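PDB 5C86: kelch domain-containing protein from Colletotrichum graminicola M1.001, which oxidises alcohols, as a copper-dependent fungal oxidase of the AA5 family that also includes galactose oxidase and glyoxal oxidase. Local coordinates for residues S123-E128 / N426-R431; L181-W184 / S188-Q191; F237-G242 / I291-G296. All coordinates share one frame; numbering follows the deposited sequence.

Contact 1 of 3, residues S123-E128 / N426-R431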
loop_
_atom_site.group_PDB
_atom_site.type_symbol
_atom_site.label_atom_id
_atom_site.label_comp_id
_atom_site.label_asym_id
_atom_site.label_seq_id
_atom_site.Cartn_x
_atom_site.Cartn_y
_atom_site.Cartn_z
ATOM N N SER A 123 -7.858 4.703 -4.799
ATOM C CA SER A 123 -7.787 6.024 -4.247
ATOM C C SER A 123 -6.317 6.354 -4.014
ATOM O O SER A 123 -5.575 5.500 -3.472
ATOM C CB SER A 123 -8.492 5.942 -2.894
ATOM O OG SER A 123 -8.473 7.209 -2.238
ATOM N N CYS A 124 -5.945 7.588 -4.243
ATOM C CA CYS A 124 -4.592 8.019 -3.865
ATOM C C CYS A 124 -4.554 9.472 -3.456
ATOM O O CYS A 124 -5.298 10.318 -3.957
ATOM C CB CYS A 124 -3.615 7.787 -5.039
ATOM S SG CYS A 124 -3.955 8.714 -6.588
ATOM N N THR A 125 -3.586 9.773 -2.594
ATOM C CA THR A 125 -3.298 11.069 -2.107
ATOM C C THR A 125 -2.403 11.735 -3.107
ATOM O O THR A 125 -1.302 11.265 -3.423
ATOM C CB THR A 125 -2.667 11.018 -0.743
ATOM O OG1 THR A 125 -3.561 10.380 0.141
ATOM C CG2 THR A 125 -2.449 12.400 -0.187
ATOM N N THR A 126 -2.771 12.946 -3.563
ATOM C CA THR A 126 -1.980 13.613 -4.560
ATOM C C THR A 126 -0.925 14.539 -3.912
ATOM O O THR A 126 -0.919 14.751 -2.698
ATOM C CB THR A 126 -2.841 14.471 -5.543
ATOM O OG1 THR A 126 -3.281 15.650 -4.816
ATOM C CG2 THR A 126 -4.022 13.689 -5.982
ATOM N N SER A 127 -0.096 15.095 -4.771
ATOM C CA SER A 127 0.932 16.057 -4.316
ATOM C C SER A 127 0.322 17.266 -3.608
ATOM O O SER A 127 0.976 17.963 -2.842
ATOM C CB SER A 127 1.765 16.499 -5.463
ATOM O OG SER A 127 1.028 17.251 -6.460
ATOM N N GLU A 128 -0.939 17.564 -3.921
ATOM C CA GLU A 128 -1.699 18.640 -3.262
ATOM C C GLU A 128 -2.371 18.269 -1.998
ATOM O O GLU A 128 -3.042 19.097 -1.359
ATOM C CB GLU A 128 -2.736 19.250 -4.255
ATOM C CG GLU A 128 -2.124 19.797 -5.492
ATOM C CD GLU A 128 -3.167 20.399 -6.485
ATOM O OE1 GLU A 128 -4.308 19.870 -6.537
ATOM O OE2 GLU A 128 -2.785 21.370 -7.245
ATOM N N ASN A 426 -2.448 -0.640 -2.814
ATOM C CA ASN A 426 -1.793 0.146 -1.800
ATOM C C ASN A 426 -1.115 1.305 -2.510
ATOM O O ASN A 426 0.080 1.205 -2.901
ATOM C CB ASN A 426 -0.822 -0.645 -0.943
ATOM C CG ASN A 426 -0.207 0.176 0.146
ATOM O OD1 ASN A 426 -0.354 1.425 0.160
ATOM N ND2 ASN A 426 0.457 -0.487 1.094
ATOM N N THR A 427 -1.841 2.417 -2.695
ATOM C CA THR A 427 -1.249 3.548 -3.325
ATOM C C THR A 427 -0.435 4.422 -2.421
ATOM O O THR A 427 0.248 5.388 -2.913
ATOM C CB THR A 427 -2.317 4.458 -3.961
ATOM O OG1 THR A 427 -3.058 5.068 -2.912
ATOM C CG2 THR A 427 -3.219 3.610 -4.882
ATOM N N ASP A 428 -0.583 4.192 -1.110
ATOM C CA ASP A 428 0.035 5.025 -0.108
ATOM C C ASP A 428 1.517 4.727 0.115
ATOM O O ASP A 428 2.234 5.575 0.648
ATOM C CB ASP A 428 -0.680 4.879 1.219
ATOM C CG ASP A 428 -1.993 5.637 1.299
ATOM O OD1 ASP A 428 -2.076 6.895 1.152
ATOM O OD2 ASP A 428 -3.011 4.909 1.464
ATOM N N GLN A 429 1.953 3.486 -0.167
ATOM C CA GLN A 429 3.320 3.147 0.121
ATOM C C GLN A 429 4.269 3.663 -0.996
ATOM O O GLN A 429 4.073 3.376 -2.117
ATOM C CB GLN A 429 3.552 1.646 0.357
ATOM C CG GLN A 429 3.383 0.805 -0.802
ATOM C CD GLN A 429 3.845 -0.698 -0.571
ATOM O OE1 GLN A 429 4.732 -1.075 0.245
ATOM N NE2 GLN A 429 3.241 -1.513 -1.319
ATOM N N ARG A 430 5.311 4.311 -0.564
ATOM C CA ARG A 430 6.446 4.625 -1.400
ATOM C C ARG A 430 7.642 4.809 -0.549
ATOM O O ARG A 430 7.560 5.183 0.625
ATOM C CB ARG A 430 6.157 5.903 -2.217
ATOM C CG ARG A 430 5.889 7.149 -1.413
ATOM C CD ARG A 430 5.765 8.401 -2.271
ATOM N NE ARG A 430 4.630 8.254 -3.189
ATOM C CZ ARG A 430 4.498 8.853 -4.393
ATOM N NH1 ARG A 430 5.390 9.801 -4.813
ATOM N NH2 ARG A 430 3.437 8.558 -5.115
ATOM N N ARG A 431 8.793 4.595 -1.134
ATOM C CA ARG A 431 10.069 4.773 -0.457
ATOM C C ARG A 431 10.909 5.884 -1.126
ATOM O O ARG A 431 11.008 5.932 -2.350
ATOM C CB ARG A 431 10.900 3.524 -0.543
ATOM C CG ARG A 431 12.349 3.665 -0.110
ATOM C CD ARG A 431 13.051 2.301 -0.075
ATOM N NE ARG A 431 14.525 2.406 0.105
ATOM C CZ ARG A 431 15.373 2.710 -0.851
ATOM N NH1 ARG A 431 14.969 2.887 -2.102
ATOM N NH2 ARG A 431 16.647 2.755 -0.576
HETATM O O HOH W 1 -4.668 2.612 -1.878
HETATM O O HOH W 2 -0.185 8.803 -2.715
HETATM O O HOH W 3 -2.227 7.379 -1.535
#
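T427 presses its side chain against the carbonyl O of S123 and against CA and CB of C124, on strand 122-125. Its CB comes first, 3.7 Å from CB of C124; there the chain forks. The methyl, CG2, lies 3.3 Å from O of S123. The hydroxyl takes the place between the backbone N and the carbonyl carbon (chi1 69°), which aims OG1 at the same carbonyl: OG1 donates to O of S123 over 2.6 Å, meeting a lone pair in the carbonyl plane at a C=O...O angle of 141°. OG1 also accepts a hydrogen bond from a water, 2.8 Å away, that receives N-H of T125 and donates to OD1 of D428. Threonine suits this place because its hydroxyl can give and take at once while its carbon atoms pack on CB of C124 and on L181.

Two more waters are each held firmly by one backbone, at N of T427 (2.9 Å) or O of T125 (2.8 Å), and only weakly by the other. D428 reaches beyond the pair: its OD1 forms a salt bridge with R417 and accepts from N of L78. N426 shapes the turn, its OD1 accepting from N of Q429 in an Asx motif. The turn joins strands 412-422 and 431-438, just after H423, which binds copper in the metal-loaded enzyme; the metal is absent here. Such a hairpin of the C-terminal E-set domain, inserted into the centre of a seven-bladed kelch propeller to deliver a histidine to the metal, is the hallmark of the galactose oxidase fold.

Contact 2 of 3, residues L181-W184 / S188-Q191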
loop_
_atom_site.group_PDB
_atom_site.type_symbol
_atom_site.label_atom_id
_atom_site.label_comp_id
_atom_site.label_asym_id
_atom_site.label_seq_id
_atom_site.Cartn_x
_atom_site.Cartn_y
_atom_site.Cartn_z
ATOM N N LEU A 181 -2.595 3.177 -9.259
ATOM C CA LEU A 181 -2.443 4.641 -9.219
ATOM C C LEU A 181 -1.202 5.078 -8.431
ATOM O O LEU A 181 -0.934 4.613 -7.295
ATOM C CB LEU A 181 -3.610 5.262 -8.577
ATOM C CG LEU A 181 -5.018 5.004 -9.167
ATOM C CD1 LEU A 181 -6.067 5.793 -8.426
ATOM C CD2 LEU A 181 -5.028 5.335 -10.641
ATOM N N TRP A 182 -0.404 5.905 -9.088
ATOM C CA TRP A 182 0.807 6.470 -8.471
ATOM C C TRP A 182 0.791 7.981 -8.616
ATOM O O TRP A 182 0.987 8.443 -9.731
ATOM C CB TRP A 182 2.078 5.818 -9.050
ATOM C CG TRP A 182 2.173 4.429 -8.621
ATOM C CD1 TRP A 182 1.872 3.307 -9.324
ATOM C CD2 TRP A 182 2.434 4.007 -7.281
ATOM N NE1 TRP A 182 1.957 2.200 -8.510
ATOM C CE2 TRP A 182 2.311 2.592 -7.254
ATOM C CE3 TRP A 182 2.716 4.683 -6.118
ATOM C CZ2 TRP A 182 2.426 1.879 -6.084
ATOM C CZ3 TRP A 182 2.852 3.998 -4.971
ATOM C CH2 TRP A 182 2.688 2.588 -4.955
ATOM N N SER A 183 0.649 8.675 -7.507
ATOM C CA SER A 183 0.717 10.128 -7.544
ATOM C C SER A 183 2.088 10.634 -7.867
ATOM O O SER A 183 3.134 10.044 -7.474
ATOM C CB SER A 183 0.304 10.694 -6.233
ATOM O OG SER A 183 -1.040 10.374 -5.962
ATOM N N TRP A 184 2.123 11.719 -8.653
ATOM C CA TRP A 184 3.381 12.259 -9.135
ATOM C C TRP A 184 3.355 13.821 -9.161
ATOM O O TRP A 184 2.548 14.417 -8.497
ATOM C CB TRP A 184 3.759 11.581 -10.461
ATOM C CG TRP A 184 5.165 11.701 -10.956
ATOM C CD1 TRP A 184 5.618 12.169 -12.237
ATOM C CD2 TRP A 184 6.369 11.351 -10.243
ATOM N NE1 TRP A 184 6.978 12.075 -12.318
ATOM C CE2 TRP A 184 7.466 11.595 -11.133
ATOM C CE3 TRP A 184 6.620 10.794 -8.982
ATOM C CZ2 TRP A 184 8.747 11.286 -10.780
ATOM C CZ3 TRP A 184 7.962 10.480 -8.634
ATOM C CH2 TRP A 184 8.982 10.767 -9.523
ATOM N N SER A 188 -0.385 15.260 -10.787
ATOM C CA SER A 188 -0.535 14.223 -11.738
ATOM C C SER A 188 -0.711 12.856 -10.999
ATOM O O SER A 188 -0.256 12.716 -9.866
ATOM C CB SER A 188 0.609 14.152 -12.677
ATOM O OG SER A 188 1.777 13.708 -11.994
ATOM N N VAL A 189 -1.311 11.917 -11.692
ATOM C CA VAL A 189 -1.473 10.524 -11.238
ATOM C C VAL A 189 -1.192 9.637 -12.409
ATOM O O VAL A 189 -1.850 9.760 -13.463
ATOM C CB VAL A 189 -2.821 10.265 -10.616
ATOM C CG1 VAL A 189 -2.964 8.752 -10.299
ATOM C CG2 VAL A 189 -3.098 11.065 -9.391
ATOM N N LEU A 190 -0.238 8.721 -12.304
ATOM C CA LEU A 190 -0.045 7.736 -13.277
ATOM C C LEU A 190 -0.915 6.527 -12.985
ATOM O O LEU A 190 -0.796 5.959 -11.875
ATOM C CB LEU A 190 1.392 7.269 -13.377
ATOM C CG LEU A 190 1.702 6.136 -14.333
ATOM C CD1 LEU A 190 1.430 6.613 -15.752
ATOM C CD2 LEU A 190 3.117 5.627 -14.215
ATOM N N GLN A 191 -1.736 6.113 -13.946
ATOM C CA GLN A 191 -2.330 4.756 -13.902
ATOM C C GLN A 191 -1.457 3.817 -14.620
ATOM O O GLN A 191 -1.323 3.843 -15.836
ATOM C CB GLN A 191 -3.733 4.800 -14.462
ATOM C CG GLN A 191 -4.334 3.458 -14.802
ATOM C CD GLN A 191 -4.205 3.094 -16.261
ATOM O OE1 GLN A 191 -4.144 3.965 -17.155
ATOM N NE2 GLN A 191 -4.087 1.761 -16.533
HETATM O O HOH W 4 0.022 14.161 -7.488
#
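S188 meets W184 where this hairpin begins to close. The carbonyl O of S188 accepts two hydrogen bonds: one from N of W184, at 2.9 Å with an N-H...O angle of 163°, the other from a water that also donates to O of W184. Rotated to chi1 69°, OG of S188 sits over its own backbone, 3.3 Å from CB of W184, and bonds to O of K185 in the turn. A small hydroxyl residue fits between the tryptophan and the turn backbone and still satisfies its polar atom.

L190 supplies the backbone ladder. Its N and O both pair with W182, N to O at 2.9 Å and O to N at 2.8 Å, so the two form an antiparallel hydrogen-bonded pair. Their side chains leave on one face of the sheet, that of L190 running over W200 and L259.

L181 works on the other face. Its CB rests 3.9 Å from CG1 of V189, and its CD2 reaches 4.1 Å to CB of Q191, its partner in the non-hydrogen-bonded pair. Branched aliphatic groups here pack the face turned to the preceding blade: L181 and V189 both touch C124 of strand 122-125. Strand 181-183 is the edge of its four-stranded blade, and strand 188-191 lies between it and strand 197-202, which continues the sheet through bonds from V189 to Y201 and Q191 to N199.

Contact 3 of 3, residues F237-G242 / I291-G296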
loop_
_atom_site.group_PDB
_atom_site.type_symbol
_atom_site.label_atom_id
_atom_site.label_comp_id
_atom_site.label_asym_id
_atom_site.label_seq_id
_atom_site.Cartn_x
_atom_site.Cartn_y
_atom_site.Cartn_z
ATOM N N PHE A 237 8.031 -0.817 -9.419
ATOM C CA PHE A 237 8.141 -2.219 -9.762
ATOM C C PHE A 237 6.741 -2.739 -9.960
ATOM O O PHE A 237 5.807 -2.368 -9.195
ATOM C CB PHE A 237 8.739 -2.957 -8.569
ATOM C CG PHE A 237 8.600 -4.448 -8.588
ATOM C CD1 PHE A 237 9.409 -5.236 -9.409
ATOM C CD2 PHE A 237 7.755 -5.067 -7.715
ATOM C CE1 PHE A 237 9.338 -6.582 -9.406
ATOM C CE2 PHE A 237 7.678 -6.467 -7.699
ATOM C CZ PHE A 237 8.511 -7.232 -8.493
ATOM N N THR A 238 6.553 -3.587 -10.964
ATOM C CA THR A 238 5.238 -4.228 -11.235
ATOM C C THR A 238 5.377 -5.668 -11.374
ATOM O O THR A 238 6.428 -6.144 -11.846
ATOM C CB THR A 238 4.554 -3.689 -12.492
ATOM O OG1 THR A 238 5.244 -4.165 -13.693
ATOM C CG2 THR A 238 4.458 -2.147 -12.464
ATOM N N TYR A 239 4.374 -6.485 -10.958
ATOM C CA TYR A 239 4.515 -7.937 -10.975
ATOM C C TYR A 239 3.167 -8.600 -11.179
ATOM O O TYR A 239 2.232 -8.318 -10.451
ATOM C CB TYR A 239 5.103 -8.492 -9.651
ATOM C CG TYR A 239 5.479 -9.955 -9.728
ATOM C CD1 TYR A 239 6.669 -10.294 -10.332
ATOM C CD2 TYR A 239 4.664 -10.952 -9.293
ATOM C CE1 TYR A 239 7.064 -11.592 -10.481
ATOM C CE2 TYR A 239 5.029 -12.276 -9.431
ATOM C CZ TYR A 239 6.269 -12.563 -9.993
ATOM O OH TYR A 239 6.705 -13.888 -10.132
ATOM N N GLY A 240 3.149 -9.608 -12.030
ATOM C CA GLY A 240 2.060 -10.580 -12.053
ATOM C C GLY A 240 0.720 -10.076 -12.516
ATOM O O GLY A 240 0.606 -9.105 -13.257
ATOM N N GLY A 241 -0.327 -10.725 -11.980
ATOM C CA GLY A 241 -1.681 -10.420 -12.419
ATOM C C GLY A 241 -2.175 -11.303 -13.570
ATOM O O GLY A 241 -1.458 -12.122 -14.139
ATOM N N GLY A 242 -3.401 -11.077 -13.952
ATOM C CA GLY A 242 -4.046 -11.899 -14.983
ATOM C C GLY A 242 -4.802 -11.096 -16.014
ATOM O O GLY A 242 -5.278 -9.981 -15.769
ATOM N N ILE A 291 11.903 -5.432 -2.239
ATOM C CA ILE A 291 10.447 -5.617 -2.304
ATOM C C ILE A 291 10.075 -7.068 -2.017
ATOM O O ILE A 291 10.670 -7.977 -2.556
ATOM C CB ILE A 291 9.884 -5.222 -3.641
ATOM C CG1 ILE A 291 10.237 -3.747 -3.938
ATOM C CG2 ILE A 291 8.384 -5.425 -3.727
ATOM C CD1 ILE A 291 10.041 -3.319 -5.376
ATOM N N TRP A 292 9.151 -7.290 -1.116
ATOM C CA TRP A 292 8.710 -8.692 -0.817
ATOM C C TRP A 292 7.363 -8.916 -1.471
ATOM O O TRP A 292 6.471 -8.052 -1.315
ATOM C CB TRP A 292 8.590 -8.808 0.628
ATOM C CG TRP A 292 8.389 -10.207 1.174
ATOM C CD1 TRP A 292 9.214 -11.235 1.007
ATOM C CD2 TRP A 292 7.353 -10.613 2.065
ATOM N NE1 TRP A 292 8.782 -12.310 1.778
ATOM C CE2 TRP A 292 7.646 -11.951 2.415
ATOM C CE3 TRP A 292 6.249 -9.995 2.624
ATOM C CZ2 TRP A 292 6.872 -12.633 3.343
ATOM C CZ3 TRP A 292 5.501 -10.699 3.584
ATOM C CH2 TRP A 292 5.853 -11.990 3.908
ATOM N N VAL A 293 7.246 -10.018 -2.184
ATOM C CA VAL A 293 6.044 -10.397 -2.921
ATOM C C VAL A 293 5.524 -11.647 -2.273
ATOM O O VAL A 293 6.212 -12.676 -2.344
ATOM C CB VAL A 293 6.278 -10.584 -4.414
ATOM C CG1 VAL A 293 4.972 -10.791 -5.090
ATOM C CG2 VAL A 293 6.965 -9.316 -4.998
ATOM N N VAL A 294 4.338 -11.565 -1.682
ATOM C CA VAL A 294 3.834 -12.679 -0.875
ATOM C C VAL A 294 2.422 -13.106 -1.326
ATOM O O VAL A 294 1.549 -12.274 -1.646
ATOM C CB VAL A 294 3.771 -12.304 0.615
ATOM C CG1 VAL A 294 3.081 -10.998 0.912
ATOM C CG2 VAL A 294 3.228 -13.448 1.499
ATOM N N GLY A 295 2.241 -14.432 -1.370
ATOM C CA GLY A 295 0.914 -14.997 -1.629
ATOM C C GLY A 295 0.556 -15.009 -3.085
ATOM O O GLY A 295 1.401 -15.022 -3.988
ATOM N N GLY A 296 -0.765 -14.951 -3.324
ATOM C CA GLY A 296 -1.296 -15.087 -4.675
ATOM C C GLY A 296 -1.474 -16.540 -5.103
ATOM O O GLY A 296 -0.961 -17.461 -4.478
#
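F237 lays its side chain against I291 and V293, joining two neighbouring blades of the seven-bladed kelch propeller. Strands 237-239 and 291-294 are each the second strand of their blade; their axes run in nearly the same direction, 16° apart, and 10.2 Å from each other, too far for backbone pairing, so side chains alone fill the gap.

The innermost contact is that of CD1 of I291, 3.5 Å from CB of F237 and 3.7 Å from its CG. With CG1 of I291 set beside its backbone N (chi1 -58°), the ethyl arm reaches across to the root of the phenyl group, while its other branch, CG2, comes 4.1 Å from CD2 of F237. Two residues along the strand, CG2 of V293 meets the ring at its edge, near the ring plane, 4.0 Å from CE2 of F237. The other methyl, CG1, goes to Y239, 4.2 Å from its CD2. Beta-branched aliphatic residues suit a strand whose face must offer methyls to two aromatic rings.

A second shell of aromatic residues borders those rings. F237 stacks with F315 and Y239 meets F322, the two ring planes at about 55°; both phenylalanines belong to the blade of I291. The hydroxyl of Y239 bonds to O of Y276. On the reverse face of that blade, W292 points away, stacks with W368 and bonds through NE1 to OG1 of T325.

Both strands run into glycines, the double-glycine signature of kelch repeats. G240, G241, G295 and G296 all have positive phi, and at G241 and G296 a CB would run into the preceding carbonyl O. Beside V293, which touches R278, the O of G295 accepts a hydrogen bond from NH1 of that arginine.

Overall arrangement
Contacts 1 and 2 are neighbours, their centres about 8 Å apart, and they touch: OG of S183 bonds to O of T125, and NH2 of R430 to O of S183. Contact 3 lies farther round the propeller, its centre about 18 Å from that of contact 1 and about 19 Å from that of contact 2. In sequence, 123-128 comes first, then contact 2, then contact 3, and 426-431 last. Contact 2 is the hairpin of the first two strands of one blade, contact 3 joins two successive blades, and contact 1 joins the two domains that each supply copper ligands: the side chains of S123 and T427 lie about 11 Å from those of Y120 and H423 respectively.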